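Local coordinates for ABC transporter, substrate binding protein (Agrobacterium tumefaciens, PDB 3C9H) that probably captures a solute in the periplasm for an ABC importer, as a substrate-binding protein of the extracellular solute-binding family, and binds a magnesium ion, at residues E193-G196 against D197-S200; V159-L162 against E163-A166; I251-K255 against D256-V260; A317-G320 against A321-P325. All blocks are in the same frame, centred on the assembly; numbering follows the deposited sequence.

Interaction 1 (E193-G196 against D197-S200); sequences EQFG and DIWS
Phe195 and Ile198 are the outer corners of a type I beta turn, which joins the end of helix 183-194 to the start of helix 198-207 and is closed by Ile198 N donating to Phe195 O over 3.3 Å. That bond is bent: the N-H...O angle is 142°, and the donor sits above the carbonyl plane, well away from a lone pair. The Phe195 ring lies beside the second half of the turn, its CD1 reaching Ile198 N at 3.7 Å and its CE1 meeting Asp197 O at 3.9 Å, while Ile198 CA lies in the ring plane at the edge. The two beta carbons also pack, Phe195 CB to Ile198 CB at 4.2 Å. On the helical side, Ile198 CG2 rests 3.7 Å above one face of the neighbouring Trp199 indole, displaced toward its rim, and Trp199 CD1 looks back at Gly196 O. The indole goes on to a cation-pi contact with Arg347 and packs on helix 338-353, whereas the Phe195 ring meets Tyr257. Ser200 OG lies 2.7 Å from both Asp197 O and Asp197 OD2. The polar closure between the two halves of the turn is thus a single long, bent backbone bond, and the rest of their contact is largely van der Waals packing.

Interaction 2 (V159-L162 against E163-A166); sequences VDYL and ERHA
Tyr161 and His165 stack with their rings offset and nearly parallel, planes 22° apart and centroids 4.1 Å apart, an i to i+4 pairing at the C-terminal end of helix 155-164, where His165 is the first residue to leave helical backbone angles. His165 ND1 lies over one face of the phenol ring, displaced toward the rim, and Tyr161 CE1 lies over one face of the imidazole in turn. At the imidazole edge sits Tyr161 O, close to the ring plane, and it takes a hydrogen bond from His165 ND1 at 2.9 Å. Tyr161 O also accepts from His165 N, so two donors of one residue grip a single carbonyl and fix the imidazole's rotation. With chi1 at 171°, Tyr161 CG stands anti to its own nitrogen, which swings the phenol along the helix to meet the histidine; Phe146 meets the same phenol from elsewhere in the chain.

One residue earlier, at the same i to i+4 spacing, Arg164 and Asp160 form a salt bridge through NE. The carboxylate lies near the guanidinium plane, but NE comes at OD2 from above the carboxylate plane, the two planes being 56° apart. A bend at chi3 folds the arginine back to make this possible, and its NH2 makes a second salt bridge with Glu149. Val159 and Glu163 run side by side, the valine also packing on helix 198-207. Their side chains come closest at Val159 CG1 and Glu163 OE2, 3.4 Å apart.

Interaction 3 (I251-K255 against D256-V260); sequences IVLPK and DYTVV
Pro254 and Thr258 supply the hydrogen bond across this connection, a tight loop between strand 249-252 and strand 258-268, both of which pair antiparallel with strand 135-142. Thr258 OG1 donates to Pro254 O at 2.8 Å, in the carbonyl plane and on a lone pair, with a C=O...O angle of 131°. The hydroxyl is brought there by a chi1 of -65°, which sets OG1 beside the threonine's own nitrogen and leaves CG2 anti to it. The backbone of Thr258 pairs with that of Gln322.

Charged and polar groups gather at the bend. Asp256 has CG wedged between its backbone nitrogen and carbonyl carbon, at a chi1 of 49°, and this sets OD1 beside the next residue's N-H, where Tyr257 N makes a weak bond to it at 3.0 Å. The same OD1 forms a salt bridge with Arg155, whose NH2 also bonds Tyr257 O, so one guanidinium probably steadies both the carboxylate and the bend. Asp256 N is buried here without a partner in the model. The Tyr257 ring lies in a cation-pi contact with Arg155, and its OH bonds Asp191.

Van der Waals contact comes chiefly from the proline ring, which crosses the threonine side chain at about a right angle. Its CD touches Thr258 OG1 at 3.5 Å, and elsewhere on the ring Pro254 CB meets Asp256 OD1 at 3.5 Å and Tyr257 O at 3.2 Å.

Interaction 4 (A317-G320 against A321-P325); sequences AIHG and AQLRP
Gly320 O receives Leu323 N at 3.1 Å, the shortest sound polar bond in this turn from helix 312-319 through a 3-10 step into strand 323-325. The N-H...O angle of 153° is fair, yet the donor stands above the carbonyl plane and off the lone pairs. A weaker partner precedes it: Gln322 N reaches His319 O over 3.3 Å. Two successive i to i+3 bonds therefore carry the chain round the end of the helix. Gly320, the first residue outside the helical conformation, takes a positive phi of 62°, which glycine adopts readily.

Side-chain packing centres on His319. Its CB lies 3.6 Å from Leu323 CG, and Leu323 CD2 comes up to the same methylene at 3.7 Å, the two side chains crossing at a slant. His319 also has the Gln322 side chain across from it: the extended glutamine carries its amide to the edge of the imidazole, near CD2, with the amide plane steeply inclined to the ring at 76°. Over the centre of one imidazole face lies CG2 of the preceding residue, Ile318. The ring's ND1 is held by Met315 O, one turn back along the helix.

Leu323 packs beyond the turn on Thr258 and Phe134. Backbone bonds thus set the direction of the exit, while the leucine, packed on the histidine methylene, ties the helix end by apolar contact to the strand that follows it.

In the fold
Along the chain the order is interaction 2, then 1, 3 and 4. Interactions 3 and 4 are the closest pair, centres 9 Å apart, and share a sheet: strands 258-268 and 323-325 run parallel as neighbours, joined by probable backbone hydrogen bonds between Thr258 and both Gln322 and Arg324. The centre of interaction 1 lies 14 Å from that of interaction 3, and the two touch where Phe195 and Gln194 pack on Tyr257, so the helix-to-helix turn rests on the loop before strand 258-268. Interaction 2, farther out, packs on interaction 1 through Val159 and Ser200 but stays about 16 Å from interaction 4 at the nearest atoms. All four lie away from the magnesium site of this solute-binding protein.

Interaction 1 (E193-G196 against D197-S200)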
loop_
_atom_site.group_PDB
_atom_site.type_symbol
_atom_site.label_atom_id
_atom_site.label_comp_id
_atom_site.label_asym_id
_atom_site.label_seq_id
_atom_site.Cartn_x
_atom_site.Cartn_y
_atom_site.Cartn_z
ATOM N N GLU A 193 1.247 1.863 -17.551
ATOM C CA GLU A 193 0.389 2.943 -18.099
ATOM C C GLU A 193 1.092 4.312 -18.247
ATOM O O GLU A 193 0.706 5.106 -19.102
ATOM C CB GLU A 193 -0.914 3.089 -17.275
ATOM C CG GLU A 193 -2.038 2.160 -17.754
ATOM C CD GLU A 193 -3.128 1.852 -16.695
ATOM O OE1 GLU A 193 -3.274 2.636 -15.722
ATOM O OE2 GLU A 193 -3.845 0.814 -16.853
ATOM N N GLN A 194 2.103 4.603 -17.424
ATOM C CA GLN A 194 2.890 5.844 -17.591
ATOM C C GLN A 194 3.963 5.637 -18.618
ATOM O O GLN A 194 4.043 6.330 -19.619
ATOM C CB GLN A 194 3.634 6.259 -16.313
ATOM C CG GLN A 194 2.861 6.170 -15.070
ATOM C CD GLN A 194 1.542 6.829 -15.203
ATOM O OE1 GLN A 194 1.447 7.955 -15.701
ATOM N NE2 GLN A 194 0.493 6.136 -14.768
ATOM N N PHE A 195 4.779 4.635 -18.325
ATOM C CA PHE A 195 6.105 4.458 -18.866
ATOM C C PHE A 195 5.988 3.355 -19.897
ATOM O O PHE A 195 5.834 2.178 -19.547
ATOM C CB PHE A 195 7.039 4.034 -17.717
ATOM C CG PHE A 195 8.424 4.604 -17.783
ATOM C CD1 PHE A 195 9.531 3.759 -17.783
ATOM C CD2 PHE A 195 8.633 5.986 -17.793
ATOM C CE1 PHE A 195 10.815 4.268 -17.817
ATOM C CE2 PHE A 195 9.922 6.515 -17.815
ATOM C CZ PHE A 195 11.016 5.649 -17.836
ATOM N N GLY A 196 6.036 3.742 -21.174
ATOM C CA GLY A 196 5.927 2.782 -22.266
ATOM C C GLY A 196 7.033 1.754 -22.158
ATOM O O GLY A 196 6.777 0.539 -22.199
ATOM N N ASP A 197 8.260 2.253 -21.976
ATOM C CA ASP A 197 9.449 1.406 -21.857
ATOM C C ASP A 197 9.779 1.006 -20.402
ATOM O O ASP A 197 10.954 0.994 -19.995
ATOM C CB ASP A 197 10.647 2.111 -22.507
ATOM C CG ASP A 197 11.771 1.154 -22.858
ATOM O OD1 ASP A 197 11.478 -0.032 -23.114
ATOM O OD2 ASP A 197 12.949 1.581 -22.875
ATOM N N ILE A 198 8.753 0.656 -19.621
ATOM C CA ILE A 198 8.995 0.067 -18.304
ATOM C C ILE A 198 9.726 -1.260 -18.436
ATOM O O ILE A 198 10.445 -1.678 -17.526
ATOM C CB ILE A 198 7.669 -0.151 -17.481
ATOM C CG1 ILE A 198 7.983 -0.569 -16.037
ATOM C CG2 ILE A 198 6.783 -1.199 -18.122
ATOM C CD1 ILE A 198 8.903 0.379 -15.288
ATOM N N TRP A 199 9.543 -1.927 -19.574
ATOM C CA TRP A 199 10.124 -3.252 -19.764
ATOM C C TRP A 199 11.650 -3.219 -19.851
ATOM O O TRP A 199 12.313 -4.152 -19.414
ATOM C CB TRP A 199 9.482 -3.946 -20.976
ATOM C CG TRP A 199 8.014 -4.042 -20.759
ATOM C CD1 TRP A 199 7.038 -3.289 -21.339
ATOM C CD2 TRP A 199 7.368 -4.884 -19.815
ATOM N NE1 TRP A 199 5.813 -3.642 -20.836
ATOM C CE2 TRP A 199 5.988 -4.622 -19.896
ATOM C CE3 TRP A 199 7.823 -5.847 -18.908
ATOM C CZ2 TRP A 199 5.057 -5.285 -19.106
ATOM C CZ3 TRP A 199 6.903 -6.508 -18.134
ATOM C CH2 TRP A 199 5.531 -6.222 -18.236
ATOM N N SER A 200 12.202 -2.130 -20.369
ATOM C CA SER A 200 13.656 -1.938 -20.307
ATOM C C SER A 200 14.136 -1.889 -18.845
ATOM O O SER A 200 15.194 -2.449 -18.513
ATOM C CB SER A 200 14.089 -0.686 -21.079
ATOM O OG SER A 200 13.537 0.490 -20.501
#

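Interaction 2 (V159-L162 against E163-A166)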
loop_
_atom_site.group_PDB
_atom_site.type_symbol
_atom_site.label_atom_id
_atom_site.label_comp_id
_atom_site.label_asym_id
_atom_site.label_seq_id
_atom_site.Cartn_x
_atom_site.Cartn_y
_atom_site.Cartn_z
ATOM N N VAL A 159 18.526 2.488 -14.492
ATOM C CA VAL A 159 19.017 1.508 -15.465
ATOM C C VAL A 159 20.485 1.772 -15.795
ATOM O O VAL A 159 21.299 0.843 -15.793
ATOM C CB VAL A 159 18.155 1.510 -16.742
ATOM C CG1 VAL A 159 18.823 0.710 -17.864
ATOM C CG2 VAL A 159 16.740 0.944 -16.444
ATOM N N ASP A 160 20.817 3.032 -16.048
ATOM C CA ASP A 160 22.215 3.443 -16.285
ATOM C C ASP A 160 23.136 3.088 -15.117
ATOM O O ASP A 160 24.227 2.575 -15.336
ATOM C CB ASP A 160 22.294 4.942 -16.583
ATOM C CG ASP A 160 23.679 5.376 -17.080
ATOM O OD1 ASP A 160 24.275 4.674 -17.934
ATOM O OD2 ASP A 160 24.172 6.426 -16.614
ATOM N N TYR A 161 22.707 3.354 -13.887
ATOM C CA TYR A 161 23.516 3.002 -12.711
ATOM C C TYR A 161 23.774 1.489 -12.652
ATOM O O TYR A 161 24.898 1.053 -12.406
ATOM C CB TYR A 161 22.853 3.472 -11.399
ATOM C CG TYR A 161 23.529 2.941 -10.149
ATOM C CD1 TYR A 161 24.546 3.660 -9.512
ATOM C CD2 TYR A 161 23.177 1.705 -9.620
ATOM C CE1 TYR A 161 25.184 3.155 -8.358
ATOM C CE2 TYR A 161 23.806 1.194 -8.479
ATOM C CZ TYR A 161 24.799 1.926 -7.848
ATOM O OH TYR A 161 25.401 1.400 -6.707
ATOM N N LEU A 162 22.719 0.700 -12.868
ATOM C CA LEU A 162 22.831 -0.756 -12.886
ATOM C C LEU A 162 23.855 -1.231 -13.908
ATOM O O LEU A 162 24.628 -2.146 -13.642
ATOM C CB LEU A 162 21.473 -1.395 -13.209
ATOM C CG LEU A 162 20.377 -1.245 -12.155
ATOM C CD1 LEU A 162 19.125 -1.984 -12.630
ATOM C CD2 LEU A 162 20.854 -1.714 -10.765
ATOM N N GLU A 163 23.835 -0.598 -15.075
ATOM C CA GLU A 163 24.757 -0.927 -16.161
ATOM C C GLU A 163 26.187 -0.496 -15.822
ATOM O O GLU A 163 27.105 -1.306 -15.895
ATOM C CB GLU A 163 24.258 -0.342 -17.498
ATOM C CG GLU A 163 23.087 -1.176 -18.059
ATOM C CD GLU A 163 22.220 -0.482 -19.132
ATOM O OE1 GLU A 163 22.527 0.660 -19.565
ATOM O OE2 GLU A 163 21.204 -1.108 -19.538
ATOM N N ARG A 164 26.374 0.741 -15.391
ATOM C CA ARG A 164 27.712 1.207 -15.019
ATOM C C ARG A 164 28.323 0.485 -13.815
ATOM O O ARG A 164 29.542 0.449 -13.702
ATOM C CB ARG A 164 27.723 2.729 -14.825
ATOM C CG ARG A 164 27.431 3.477 -16.122
ATOM C CD ARG A 164 27.509 4.993 -15.983
ATOM N NE ARG A 164 26.478 5.476 -15.074
ATOM C CZ ARG A 164 26.661 5.740 -13.781
ATOM N NH1 ARG A 164 27.841 5.591 -13.194
ATOM N NH2 ARG A 164 25.631 6.147 -13.063
ATOM N N HIS A 165 27.502 -0.099 -12.935
ATOM C CA HIS A 165 28.004 -0.828 -11.761
ATOM C C HIS A 165 27.617 -2.307 -11.756
ATOM O O HIS A 165 27.371 -2.890 -10.692
ATOM C CB HIS A 165 27.510 -0.174 -10.478
ATOM C CG HIS A 165 27.854 1.275 -10.368
ATOM N ND1 HIS A 165 27.191 2.252 -11.079
ATOM C CD2 HIS A 165 28.801 1.913 -9.641
ATOM C CE1 HIS A 165 27.714 3.430 -10.793
ATOM N NE2 HIS A 165 28.693 3.254 -9.924
ATOM N N ALA A 166 27.607 -2.921 -12.938
ATOM C CA ALA A 166 27.148 -4.305 -13.111
ATOM C C ALA A 166 27.560 -5.266 -11.987
ATOM O O ALA A 166 26.715 -5.979 -11.436
ATOM C CB ALA A 166 27.612 -4.848 -14.454
#

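Interaction 3 (I251-K255 against D256-V260)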
loop_
_atom_site.group_PDB
_atom_site.type_symbol
_atom_site.label_atom_id
_atom_site.label_comp_id
_atom_site.label_asym_id
_atom_site.label_seq_id
_atom_site.Cartn_x
_atom_site.Cartn_y
_atom_site.Cartn_z
ATOM N N ILE A 251 15.827 7.741 0.749
ATOM C CA ILE A 251 14.624 7.695 -0.070
ATOM C C ILE A 251 14.744 8.698 -1.219
ATOM O O ILE A 251 15.205 9.831 -1.008
ATOM C CB ILE A 251 13.367 8.103 0.755
ATOM C CG1 ILE A 251 13.158 7.163 1.949
ATOM C CG2 ILE A 251 12.129 8.147 -0.147
ATOM C CD1 ILE A 251 12.209 7.713 3.015
ATOM N N VAL A 252 14.294 8.299 -2.409
ATOM C CA VAL A 252 14.147 9.203 -3.561
ATOM C C VAL A 252 12.756 9.037 -4.147
ATOM O O VAL A 252 12.358 7.918 -4.527
ATOM C CB VAL A 252 15.225 8.918 -4.660
ATOM C CG1 VAL A 252 15.130 9.933 -5.787
ATOM C CG2 VAL A 252 16.592 8.931 -4.085
ATOM N N LEU A 253 11.977 10.129 -4.172
ATOM C CA LEU A 253 10.732 10.138 -4.941
ATOM C C LEU A 253 11.144 10.292 -6.394
ATOM O O LEU A 253 11.776 11.270 -6.735
ATOM C CB LEU A 253 9.780 11.282 -4.530
ATOM C CG LEU A 253 8.809 10.901 -3.401
ATOM C CD1 LEU A 253 9.554 10.898 -2.077
ATOM C CD2 LEU A 253 7.609 11.849 -3.362
ATOM N N PRO A 254 10.846 9.309 -7.239
ATOM C CA PRO A 254 11.294 9.438 -8.622
ATOM C C PRO A 254 10.811 10.720 -9.316
ATOM O O PRO A 254 9.619 11.071 -9.254
ATOM C CB PRO A 254 10.704 8.199 -9.287
ATOM C CG PRO A 254 10.588 7.227 -8.184
ATOM C CD PRO A 254 10.173 8.023 -7.011
ATOM N N LYS A 255 11.737 11.379 -10.004
ATOM C CA LYS A 255 11.477 12.685 -10.600
ATOM C C LYS A 255 10.818 12.620 -11.964
ATOM O O LYS A 255 10.160 13.580 -12.355
ATOM C CB LYS A 255 12.773 13.489 -10.693
ATOM C CG LYS A 255 13.353 13.873 -9.344
ATOM C CD LYS A 255 14.708 14.478 -9.560
ATOM C CE LYS A 255 15.397 14.906 -8.272
ATOM N NZ LYS A 255 16.784 15.382 -8.619
ATOM N N ASP A 256 11.014 11.517 -12.693
ATOM C CA ASP A 256 10.283 11.268 -13.951
ATOM C C ASP A 256 8.761 11.085 -13.701
ATOM O O ASP A 256 7.936 11.754 -14.308
ATOM C CB ASP A 256 10.892 10.103 -14.758
ATOM C CG ASP A 256 11.152 8.834 -13.923
ATOM O OD1 ASP A 256 11.052 8.854 -12.678
ATOM O OD2 ASP A 256 11.499 7.802 -14.531
ATOM N N TYR A 257 8.388 10.203 -12.787
ATOM C CA TYR A 257 7.014 10.174 -12.296
ATOM C C TYR A 257 6.978 9.359 -11.007
ATOM O O TYR A 257 7.846 8.509 -10.774
ATOM C CB TYR A 257 6.046 9.575 -13.328
ATOM C CG TYR A 257 6.294 8.116 -13.616
ATOM C CD1 TYR A 257 5.710 7.118 -12.849
ATOM C CD2 TYR A 257 7.119 7.733 -14.667
ATOM C CE1 TYR A 257 5.963 5.767 -13.117
ATOM C CE2 TYR A 257 7.355 6.420 -14.939
ATOM C CZ TYR A 257 6.779 5.434 -14.181
ATOM O OH TYR A 257 7.054 4.115 -14.506
ATOM N N THR A 258 5.970 9.615 -10.183
ATOM C CA THR A 258 5.824 8.883 -8.932
ATOM C C THR A 258 4.400 8.340 -8.860
ATOM O O THR A 258 3.440 9.108 -8.811
ATOM C CB THR A 258 6.135 9.748 -7.653
ATOM O OG1 THR A 258 7.515 10.148 -7.626
ATOM C CG2 THR A 258 5.881 8.938 -6.379
ATOM N N VAL A 259 4.268 7.019 -8.889
ATOM C CA VAL A 259 2.977 6.389 -8.708
ATOM C C VAL A 259 2.528 6.539 -7.251
ATOM O O VAL A 259 3.340 6.417 -6.321
ATOM C CB VAL A 259 2.995 4.918 -9.125
ATOM C CG1 VAL A 259 1.638 4.267 -8.747
ATOM C CG2 VAL A 259 3.273 4.796 -10.655
ATOM N N VAL A 260 1.234 6.830 -7.061
ATOM C CA VAL A 260 0.661 7.006 -5.725
ATOM C C VAL A 260 -0.536 6.066 -5.552
ATOM O O VAL A 260 -1.452 5.985 -6.415
ATOM C CB VAL A 260 0.241 8.452 -5.452
ATOM C CG1 VAL A 260 -0.376 8.600 -4.036
ATOM C CG2 VAL A 260 1.422 9.359 -5.605
#

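Interaction 4 (A317-G320 against A321-P325)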
loop_
_atom_site.group_PDB
_atom_site.type_symbol
_atom_site.label_atom_id
_atom_site.label_comp_id
_atom_site.label_asym_id
_atom_site.label_seq_id
_atom_site.Cartn_x
_atom_site.Cartn_y
_atom_site.Cartn_z
ATOM N N ALA A 317 -0.052 19.832 -4.467
ATOM C CA ALA A 317 0.320 21.241 -4.642
ATOM C C ALA A 317 1.789 21.349 -4.924
ATOM O O ALA A 317 2.183 22.036 -5.864
ATOM C CB ALA A 317 -0.032 22.066 -3.401
ATOM N N ILE A 318 2.599 20.679 -4.109
ATOM C CA ILE A 318 4.061 20.731 -4.230
ATOM C C ILE A 318 4.643 19.943 -5.419
ATOM O O ILE A 318 5.529 20.456 -6.115
ATOM C CB ILE A 318 4.743 20.252 -2.938
ATOM C CG1 ILE A 318 4.373 21.182 -1.765
ATOM C CG2 ILE A 318 6.263 20.140 -3.124
ATOM C CD1 ILE A 318 4.099 22.659 -2.139
ATOM N N HIS A 319 4.146 18.728 -5.667
ATOM C CA HIS A 319 4.736 17.841 -6.689
ATOM C C HIS A 319 4.072 17.860 -8.057
ATOM O O HIS A 319 4.709 17.513 -9.055
ATOM C CB HIS A 319 4.789 16.406 -6.185
ATOM C CG HIS A 319 5.668 16.238 -4.994
ATOM N ND1 HIS A 319 5.171 16.127 -3.717
ATOM C CD2 HIS A 319 7.018 16.191 -4.882
ATOM C CE1 HIS A 319 6.178 15.997 -2.866
ATOM N NE2 HIS A 319 7.310 16.036 -3.549
ATOM N N GLY A 320 2.792 18.207 -8.101
ATOM C CA GLY A 320 2.087 18.368 -9.358
ATOM C C GLY A 320 2.006 17.113 -10.208
ATOM O O GLY A 320 1.721 16.023 -9.696
ATOM N N ALA A 321 2.257 17.277 -11.510
ATOM C CA ALA A 321 2.147 16.182 -12.483
ATOM C C ALA A 321 3.217 15.089 -12.345
ATOM O O ALA A 321 3.145 14.098 -13.054
ATOM C CB ALA A 321 2.146 16.734 -13.927
ATOM N N GLN A 322 4.203 15.265 -11.467
ATOM C CA GLN A 322 5.120 14.165 -11.119
ATOM C C GLN A 322 4.313 12.988 -10.542
ATOM O O GLN A 322 4.603 11.826 -10.843
ATOM C CB GLN A 322 6.146 14.644 -10.093
ATOM C CG GLN A 322 7.183 13.604 -9.606
ATOM C CD GLN A 322 7.966 14.101 -8.368
ATOM O OE1 GLN A 322 8.740 13.355 -7.744
ATOM N NE2 GLN A 322 7.758 15.371 -8.012
ATOM N N LEU A 323 3.290 13.306 -9.737
ATOM C CA LEU A 323 2.467 12.290 -9.053
ATOM C C LEU A 323 1.447 11.656 -9.982
ATOM O O LEU A 323 0.778 12.353 -10.756
ATOM C CB LEU A 323 1.717 12.896 -7.865
ATOM C CG LEU A 323 2.544 13.614 -6.804
ATOM C CD1 LEU A 323 1.697 13.937 -5.586
ATOM C CD2 LEU A 323 3.777 12.818 -6.408
ATOM N N ARG A 324 1.319 10.332 -9.887
ATOM C CA ARG A 324 0.384 9.567 -10.694
ATOM C C ARG A 324 -0.523 8.727 -9.770
ATOM O O ARG A 324 -0.314 7.520 -9.625
ATOM C CB ARG A 324 1.137 8.676 -11.695
ATOM C CG ARG A 324 2.144 9.413 -12.592
ATOM C CD ARG A 324 1.458 10.543 -13.382
ATOM N NE ARG A 324 2.141 10.832 -14.642
ATOM C CZ ARG A 324 3.295 11.488 -14.754
ATOM N NH1 ARG A 324 3.910 11.948 -13.680
ATOM N NH2 ARG A 324 3.843 11.692 -15.944
ATOM N N PRO A 325 -1.527 9.377 -9.135
ATOM C CA PRO A 325 -2.460 8.642 -8.263
ATOM C C PRO A 325 -3.478 7.844 -9.042
ATOM O O PRO A 325 -3.626 8.039 -10.247
ATOM C CB PRO A 325 -3.155 9.736 -7.450
ATOM C CG PRO A 325 -2.992 11.002 -8.261
ATOM C CD PRO A 325 -1.829 10.820 -9.193
#